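Local coordinates for protein alpha,alpha-trehalose-phosphate synthase (UDP-forming) (Burkholderia multivorans, PDB 5UOF) that belongs to glycosyltransferase family 20 and has the two-domain GT-B architecture of its clan, with two Rossmann-like domains, at residues 137-142 with 451-456; 160-165 with 231-236; 184-187 with 191-194. All blocks are in the same frame, centred on the assembly; numbering follows the deposited sequence. Where two conformers were deposited one is given.

Contact 1. Residues 137-142 with 451-456. With EDO (1,2-ethanediol), chain Q.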
# COMPACT_ATOMS: atom_id res chain seq x y z
N TRP A 137 -29.67 -1.64 -6.30
CA TRP A 137 -28.62 -1.12 -5.42
C TRP A 137 -27.83 -2.29 -4.84
O TRP A 137 -28.33 -3.00 -3.96
CB TRP A 137 -29.22 -0.26 -4.31
CG TRP A 137 -28.21 0.53 -3.53
CD1 TRP A 137 -26.85 0.56 -3.72
CD2 TRP A 137 -28.48 1.41 -2.44
NE1 TRP A 137 -26.26 1.41 -2.82
CE2 TRP A 137 -27.24 1.95 -2.02
CE3 TRP A 137 -29.65 1.81 -1.79
CZ2 TRP A 137 -27.15 2.85 -0.97
CZ3 TRP A 137 -29.55 2.71 -0.73
CH2 TRP A 137 -28.31 3.22 -0.34
N VAL A 138 -26.59 -2.46 -5.32
CA VAL A 138 -25.70 -3.57 -4.94
C VAL A 138 -24.71 -3.10 -3.88
O VAL A 138 -24.11 -2.02 -4.01
CB VAL A 138 -24.96 -4.11 -6.17
CG1 VAL A 138 -24.05 -5.28 -5.80
CG2 VAL A 138 -25.96 -4.50 -7.27
N HIS A 139 -24.49 -3.91 -2.85
CA HIS A 139 -23.67 -3.52 -1.71
C HIS A 139 -22.42 -4.36 -1.57
O HIS A 139 -22.49 -5.58 -1.39
CB HIS A 139 -24.49 -3.57 -0.42
CG HIS A 139 -25.48 -2.46 -0.34
ND1 HIS A 139 -25.19 -1.27 0.30
CD2 HIS A 139 -26.69 -2.31 -0.91
CE1 HIS A 139 -26.22 -0.45 0.16
NE2 HIS A 139 -27.14 -1.06 -0.57
N ASP A 140 -21.27 -3.68 -1.67
CA ASP A 140 -19.96 -4.09 -1.16
C ASP A 140 -19.22 -5.10 -2.02
O ASP A 140 -19.72 -5.60 -3.04
CB ASP A 140 -20.08 -4.61 0.26
CG ASP A 140 -18.91 -4.17 1.14
OD1 ASP A 140 -18.08 -3.35 0.66
OD2 ASP A 140 -18.79 -4.65 2.29
N TYR A 141 -17.99 -5.41 -1.59
CA TYR A 141 -16.98 -5.97 -2.48
C TYR A 141 -17.24 -7.41 -2.89
O TYR A 141 -16.70 -7.84 -3.93
CB TYR A 141 -15.60 -5.84 -1.80
CG TYR A 141 -15.46 -6.61 -0.51
CD1 TYR A 141 -15.94 -6.09 0.69
CD2 TYR A 141 -14.86 -7.86 -0.50
CE1 TYR A 141 -15.83 -6.81 1.87
CE2 TYR A 141 -14.74 -8.59 0.67
CZ TYR A 141 -15.23 -8.06 1.85
OH TYR A 141 -15.11 -8.79 3.01
N HIS A 142 -18.02 -8.19 -2.13
CA HIS A 142 -18.32 -9.55 -2.55
C HIS A 142 -19.14 -9.58 -3.83
O HIS A 142 -19.16 -10.60 -4.52
CB HIS A 142 -19.10 -10.32 -1.47
CG HIS A 142 -18.37 -10.51 -0.18
ND1 HIS A 142 -17.34 -11.41 -0.03
CD2 HIS A 142 -18.55 -9.94 1.04
CE1 HIS A 142 -16.90 -11.37 1.22
NE2 HIS A 142 -17.62 -10.49 1.89
N SER A 451 -29.86 8.83 7.18
CA SER A 451 -30.81 9.09 6.10
C SER A 451 -30.16 9.82 4.93
O SER A 451 -30.66 9.73 3.80
CB SER A 451 -32.01 9.90 6.62
OG SER A 451 -31.67 11.27 6.77
N VAL A 452 -29.06 10.54 5.16
CA VAL A 452 -28.39 11.23 4.06
C VAL A 452 -27.81 10.22 3.08
O VAL A 452 -27.98 10.35 1.86
CB VAL A 452 -27.31 12.19 4.60
CG1 VAL A 452 -26.58 12.89 3.45
CG2 VAL A 452 -27.98 13.22 5.53
N TRP A 453 -27.13 9.19 3.58
CA TRP A 453 -26.63 8.11 2.72
C TRP A 453 -27.75 7.51 1.89
O TRP A 453 -27.67 7.43 0.66
CB TRP A 453 -25.97 7.04 3.60
CG TRP A 453 -25.49 5.80 2.90
CD1 TRP A 453 -24.36 5.66 2.15
CD2 TRP A 453 -26.08 4.49 2.98
NE1 TRP A 453 -24.23 4.36 1.72
CE2 TRP A 453 -25.26 3.62 2.24
CE3 TRP A 453 -27.22 3.98 3.61
CZ2 TRP A 453 -25.55 2.27 2.09
CZ3 TRP A 453 -27.50 2.63 3.47
CH2 TRP A 453 -26.68 1.79 2.71
N ARG A 454 -28.82 7.09 2.56
CA ARG A 454 -29.92 6.45 1.88
C ARG A 454 -30.56 7.38 0.85
O ARG A 454 -30.73 7.02 -0.32
CB ARG A 454 -30.95 5.99 2.91
CG ARG A 454 -32.28 5.65 2.31
CD ARG A 454 -33.22 5.07 3.35
NE ARG A 454 -33.69 6.07 4.31
CZ ARG A 454 -33.33 6.11 5.59
NH1 ARG A 454 -32.47 5.22 6.08
NH2 ARG A 454 -33.82 7.05 6.37
N ASP A 455 -30.90 8.60 1.28
CA ASP A 455 -31.69 9.49 0.43
C ASP A 455 -30.88 9.99 -0.76
O ASP A 455 -31.42 10.09 -1.87
CB ASP A 455 -32.19 10.68 1.25
CG ASP A 455 -33.31 10.29 2.21
OD1 ASP A 455 -33.96 9.24 1.99
OD2 ASP A 455 -33.53 11.04 3.18
N THR A 456 -29.60 10.33 -0.56
CA THR A 456 -28.82 10.87 -1.67
C THR A 456 -28.47 9.78 -2.68
O THR A 456 -28.47 10.03 -3.89
CB THR A 456 -27.55 11.56 -1.15
OG1 THR A 456 -26.78 10.62 -0.39
CG2 THR A 456 -27.93 12.73 -0.24
C1 EDO Q . -36.14 7.73 -0.52
O1 EDO Q . -35.27 8.86 -0.37
C2 EDO Q . -35.75 6.63 0.45
O2 EDO Q . -36.41 6.80 1.72
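The indole of Trp-453 has Trp-137 over one face and the imidazole of His-139 at its edge. Trp-137 CZ2 comes to 3.5 Å from Trp-453 CZ2, and the six-membered rings are inclined at 43°. His-139 meets Trp-453 rim to rim, its CE1 lying 3.4 Å from Trp-453 CZ2. Because His-139 NE2 sits 3.2 Å above the plane of the Trp-137 ring, over its centre, the three rings close into an aromatic cluster. A hydrogen bond between His-139 ND1 and His-164 NE2 helps fix the imidazole's rotation. With CG anti to the backbone N (chi1 176°), the indole of Trp-453 is carried off the helix, and its six-membered ring comes up to the two strand rings. The CA of Arg-454 meets the edge of Trp-137 at CH2, 4.2 Å away, while the guanidinium runs off to Tyr-238 OH and Gly-35 O. A 1,2-ethanediol, probably from the crystallisation liquor, hydrogen-bonds through O1 to Asp-455 OD1 (2.7 Å) and also to Glu-42. The cluster joins helix 450-472, which, as in many GT-B enzymes, packs back against the N-terminal domain, to strand 135-139 of that domain's sheet; Leu-32 of helix 32-43 touches His-139 and Trp-453, and Phe-457 stacks on Trp-137.

Contact 2. Residues 160-165 with 231-236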
# COMPACT_ATOMS: atom_id res chain seq x y z
N GLY A 160 -26.78 0.79 -9.13
CA GLY A 160 -25.79 1.49 -8.34
C GLY A 160 -24.99 0.52 -7.48
O GLY A 160 -25.49 -0.53 -7.09
N PHE A 161 -23.75 0.90 -7.19
CA PHE A 161 -22.87 0.13 -6.33
C PHE A 161 -22.44 1.03 -5.19
O PHE A 161 -22.16 2.21 -5.40
CB PHE A 161 -21.62 -0.36 -7.11
CG PHE A 161 -20.68 -1.22 -6.30
CD1 PHE A 161 -21.06 -2.50 -5.89
CD2 PHE A 161 -19.40 -0.78 -5.98
CE1 PHE A 161 -20.19 -3.30 -5.15
CE2 PHE A 161 -18.52 -1.58 -5.24
CZ PHE A 161 -18.92 -2.83 -4.83
N PHE A 162 -22.40 0.48 -3.98
CA PHE A 162 -21.76 1.19 -2.86
C PHE A 162 -20.71 0.29 -2.24
O PHE A 162 -21.02 -0.82 -1.79
CB PHE A 162 -22.76 1.65 -1.80
CG PHE A 162 -22.11 2.52 -0.75
CD1 PHE A 162 -21.83 3.84 -1.03
CD2 PHE A 162 -21.68 1.99 0.47
CE1 PHE A 162 -21.17 4.64 -0.11
CE2 PHE A 162 -21.05 2.79 1.40
CZ PHE A 162 -20.79 4.12 1.12
N LEU A 163 -19.47 0.78 -2.20
CA LEU A 163 -18.36 0.07 -1.57
C LEU A 163 -18.25 0.51 -0.12
O LEU A 163 -18.04 1.69 0.16
CB LEU A 163 -17.06 0.37 -2.32
CG LEU A 163 -15.86 -0.46 -1.88
CD1 LEU A 163 -16.08 -1.94 -2.30
CD2 LEU A 163 -14.59 0.12 -2.51
N HIS A 164 -18.40 -0.44 0.81
CA HIS A 164 -18.34 -0.10 2.23
C HIS A 164 -16.92 -0.05 2.78
O HIS A 164 -16.70 0.56 3.83
CB HIS A 164 -19.17 -1.09 3.04
CG HIS A 164 -20.63 -1.04 2.74
ND1 HIS A 164 -21.56 -0.64 3.68
CD2 HIS A 164 -21.33 -1.31 1.61
CE1 HIS A 164 -22.77 -0.68 3.14
NE2 HIS A 164 -22.66 -1.09 1.89
N ILE A 165 -15.96 -0.67 2.09
CA ILE A 165 -14.57 -0.71 2.53
C ILE A 165 -13.79 0.33 1.73
O ILE A 165 -14.36 0.95 0.82
CB ILE A 165 -13.99 -2.13 2.35
CG1 ILE A 165 -13.98 -2.53 0.88
CG2 ILE A 165 -14.82 -3.13 3.16
CD1 ILE A 165 -13.17 -3.79 0.63
N ALA A 231 -19.16 9.11 -6.82
CA ALA A 231 -19.39 10.04 -5.72
C ALA A 231 -19.13 9.35 -4.40
O ALA A 231 -19.10 8.11 -4.31
CB ALA A 231 -20.82 10.60 -5.75
N ALA A 232 -18.97 10.17 -3.36
CA ALA A 232 -18.80 9.71 -1.98
C ALA A 232 -20.10 9.91 -1.22
O ALA A 232 -20.74 10.96 -1.33
CB ALA A 232 -17.67 10.47 -1.28
N TYR A 233 -20.50 8.88 -0.48
CA TYR A 233 -21.71 8.88 0.35
C TYR A 233 -21.32 8.30 1.71
O TYR A 233 -21.58 7.12 1.98
CB TYR A 233 -22.84 8.03 -0.27
CG TYR A 233 -23.15 8.27 -1.73
CD1 TYR A 233 -22.36 7.71 -2.73
CD2 TYR A 233 -24.26 9.00 -2.13
CE1 TYR A 233 -22.64 7.91 -4.07
CE2 TYR A 233 -24.57 9.20 -3.46
CZ TYR A 233 -23.75 8.65 -4.43
OH TYR A 233 -24.03 8.84 -5.76
N PRO A 234 -20.64 9.08 2.55
CA PRO A 234 -20.20 8.54 3.86
C PRO A 234 -21.38 8.09 4.71
O PRO A 234 -22.35 8.82 4.90
CB PRO A 234 -19.46 9.72 4.50
CG PRO A 234 -19.90 10.94 3.73
CD PRO A 234 -20.16 10.45 2.33
N ILE A 235 -21.30 6.86 5.22
CA ILE A 235 -22.40 6.28 6.00
C ILE A 235 -22.36 6.84 7.41
O ILE A 235 -21.33 6.78 8.09
CB ILE A 235 -22.29 4.74 6.02
CG1 ILE A 235 -22.50 4.16 4.62
CG2 ILE A 235 -23.32 4.15 6.99
CD1 ILE A 235 -22.56 2.63 4.59
N GLY A 236 -23.51 7.35 7.87
CA GLY A 236 -23.63 7.87 9.21
C GLY A 236 -24.49 7.01 10.10
O GLY A 236 -24.74 5.82 9.82
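Apolar contacts between Phe-162 and Ile-235 make up much of this interface. The CD1 methyl of Ile-235 lies 3.5 Å from Phe-162 CE2, with the CG1 methylene of the same isoleucine also close to that rim. The same methyl also meets the imidazole of His-164, 3.5 Å from ND1, so it sits in the angle between the two rings. The extended Ile-235 chain (chi2 -174°) carries CD1 that far. Tyr-233 contributes its CB, 3.8 Å from Phe-162 CE1; the two side chains run past each other in opposite senses, and the tyrosine hydroxyl bonds to Asp-460.

A second kind of contact involves a backbone carbonyl: Tyr-233 O approaches the far end of the phenylalanine ring, 3.2 Å from Phe-162 CZ, close to the polarised C-H groups of the rim. Phe-162 and His-164 also meet within their own segment, Phe-162 CD2 standing 3.4 Å above the imidazole plane, offset toward its rim.

The polar link runs through a residue outside the pair. Gln-195 bridges the two segments, giving its NE2 to the carbonyl of His-164 while its OE1 accepts from the N-H of Ile-235.

The contact lies at the C-terminal ends of parallel strands of the Rossmann-like N-terminal sheet, where the following loops meet. Strand 191-194 lies between strands 159-162 and 226-232, so these side chains come together across it. Helix 450-472 covers them, Trp-453 packing edge-to-face with Phe-162 and touching both Tyr-233 and Ile-235.

Contact 3. Residues 184-187 with 191-194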
# COMPACT_ATOMS: atom_id res chain seq x y z
N LYS A 184 -13.32 -2.45 -14.86
CA LYS A 184 -14.34 -2.59 -15.89
C LYS A 184 -15.69 -2.98 -15.28
O LYS A 184 -16.73 -2.42 -15.65
CB LYS A 184 -13.92 -3.63 -16.93
CG LYS A 184 -14.96 -3.81 -18.05
CD LYS A 184 -14.53 -4.87 -19.07
CE LYS A 184 -14.45 -6.25 -18.43
NZ LYS A 184 -14.14 -7.32 -19.41
N PHE A 185 -15.69 -3.94 -14.35
CA PHE A 185 -16.93 -4.31 -13.66
C PHE A 185 -17.57 -3.12 -12.97
O PHE A 185 -18.79 -2.92 -13.02
CB PHE A 185 -16.66 -5.40 -12.63
CG PHE A 185 -16.23 -6.71 -13.22
CD1 PHE A 185 -16.51 -7.04 -14.54
CD2 PHE A 185 -15.55 -7.63 -12.44
CE1 PHE A 185 -16.12 -8.26 -15.07
CE2 PHE A 185 -15.14 -8.85 -12.96
CZ PHE A 185 -15.43 -9.16 -14.27
N MET A 186 -16.74 -2.30 -12.32
CA MET A 186 -17.26 -1.14 -11.60
C MET A 186 -17.86 -0.13 -12.54
O MET A 186 -18.79 0.59 -12.16
CB MET A 186 -16.13 -0.53 -10.77
CG MET A 186 -15.70 -1.48 -9.68
SD MET A 186 -14.33 -0.92 -8.67
CE MET A 186 -15.10 0.46 -7.79
N CYS A 187 -17.38 -0.06 -13.78
CA CYS A 187 -17.98 0.83 -14.75
C CYS A 187 -19.27 0.28 -15.36
O CYS A 187 -19.88 0.98 -16.17
CB CYS A 187 -16.99 1.16 -15.86
SG CYS A 187 -15.58 2.09 -15.24
N VAL A 191 -24.12 4.24 -11.14
CA VAL A 191 -23.63 4.99 -10.00
C VAL A 191 -22.67 4.10 -9.22
O VAL A 191 -23.02 2.96 -8.86
CB VAL A 191 -24.78 5.46 -9.08
CG1 VAL A 191 -24.22 6.30 -7.92
CG2 VAL A 191 -25.84 6.25 -9.87
N THR A 192 -21.46 4.60 -8.97
CA THR A 192 -20.47 3.90 -8.17
C THR A 192 -20.15 4.79 -6.97
O THR A 192 -19.52 5.85 -7.13
CB THR A 192 -19.22 3.59 -9.00
OG1 THR A 192 -19.61 2.81 -10.14
CG2 THR A 192 -18.22 2.81 -8.19
N GLY A 193 -20.58 4.37 -5.79
CA GLY A 193 -20.46 5.17 -4.58
C GLY A 193 -19.41 4.62 -3.65
O GLY A 193 -19.21 3.41 -3.56
N PHE A 194 -18.74 5.54 -2.95
CA PHE A 194 -17.65 5.25 -2.04
C PHE A 194 -17.90 5.91 -0.69
O PHE A 194 -18.72 6.82 -0.56
CB PHE A 194 -16.31 5.73 -2.61
CG PHE A 194 -15.96 5.09 -3.92
CD1 PHE A 194 -15.27 3.89 -3.95
CD2 PHE A 194 -16.34 5.68 -5.12
CE1 PHE A 194 -14.96 3.28 -5.15
CE2 PHE A 194 -16.03 5.08 -6.32
CZ PHE A 194 -15.33 3.88 -6.34
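The end of the Met-186 side chain reaches Thr-192 and Phe-194, and the apolar part of the contact is carried by its terminal methyl. Met-186 CE lies 3.7 Å from Phe-194 CZ and 3.9 Å from CE1 of the same ring, approaching obliquely. It is the methyl and not the sulfur that touches the phenylalanine. The same CE is 3.9 Å from Thr-192 CG2, so one methyl fills the angle between two side chains that alternate with Gly-193 along the strand. The side chain leaves the helix extended through chi2 (177°) and bends only at chi3 (68°), which turns CE toward the strand.

From helix 179-186 a short connection leads into strand 191-194. Since that strand runs parallel to its neighbour 159-162, strand, helix and strand form a beta-alpha-beta crossover, the repeating unit of a Rossmann-like domain. Met-186 and Thr-192 therefore meet where the crossover closes, the helix packing on one side of the strand it leads into.

The polar part is a single weak hydrogen bond, from Thr-192 OG1 to the carbonyl oxygen of Met-186 at 3.1 Å. Thr-192 was modelled in two conformers, so this bond is a doubtful tie. Within the helical segment, Cys-187 N makes another weak bond to Lys-184 O at 3.1 Å.

Around the pair, Phe-203 of helix 197-209 touches Met-186, Cys-187 and the ring of Phe-194, while on strand 226-232 Thr-192 packs on Val-228 and Phe-194 on Val-230.

Overall arrangement
All three contacts reach the same N-terminal sheet, and along the chain they are nested, contact 3 inside the loop closed by contact 2 and contact 2 inside that of contact 1. The centres of contacts 1 and 2 are about 6 Å apart, and those of contacts 2 and 3 about 10 Å. Probable backbone hydrogen bonds join them: Val-138 N to Gly-160 O (2.8 Å), Phe-161 O to Gly-193 N (2.7 Å) and Tyr-233 N to Phe-194 O (2.7 Å). Contacts 1 and 3 do not touch. The side chains of Trp-453 and His-164 each lie about 4 Å from a bound 1,2-ethanediol, probably from the crystallisation liquor. The sodium ion is held elsewhere, by Arg-360, Ser-362 and Gln-385.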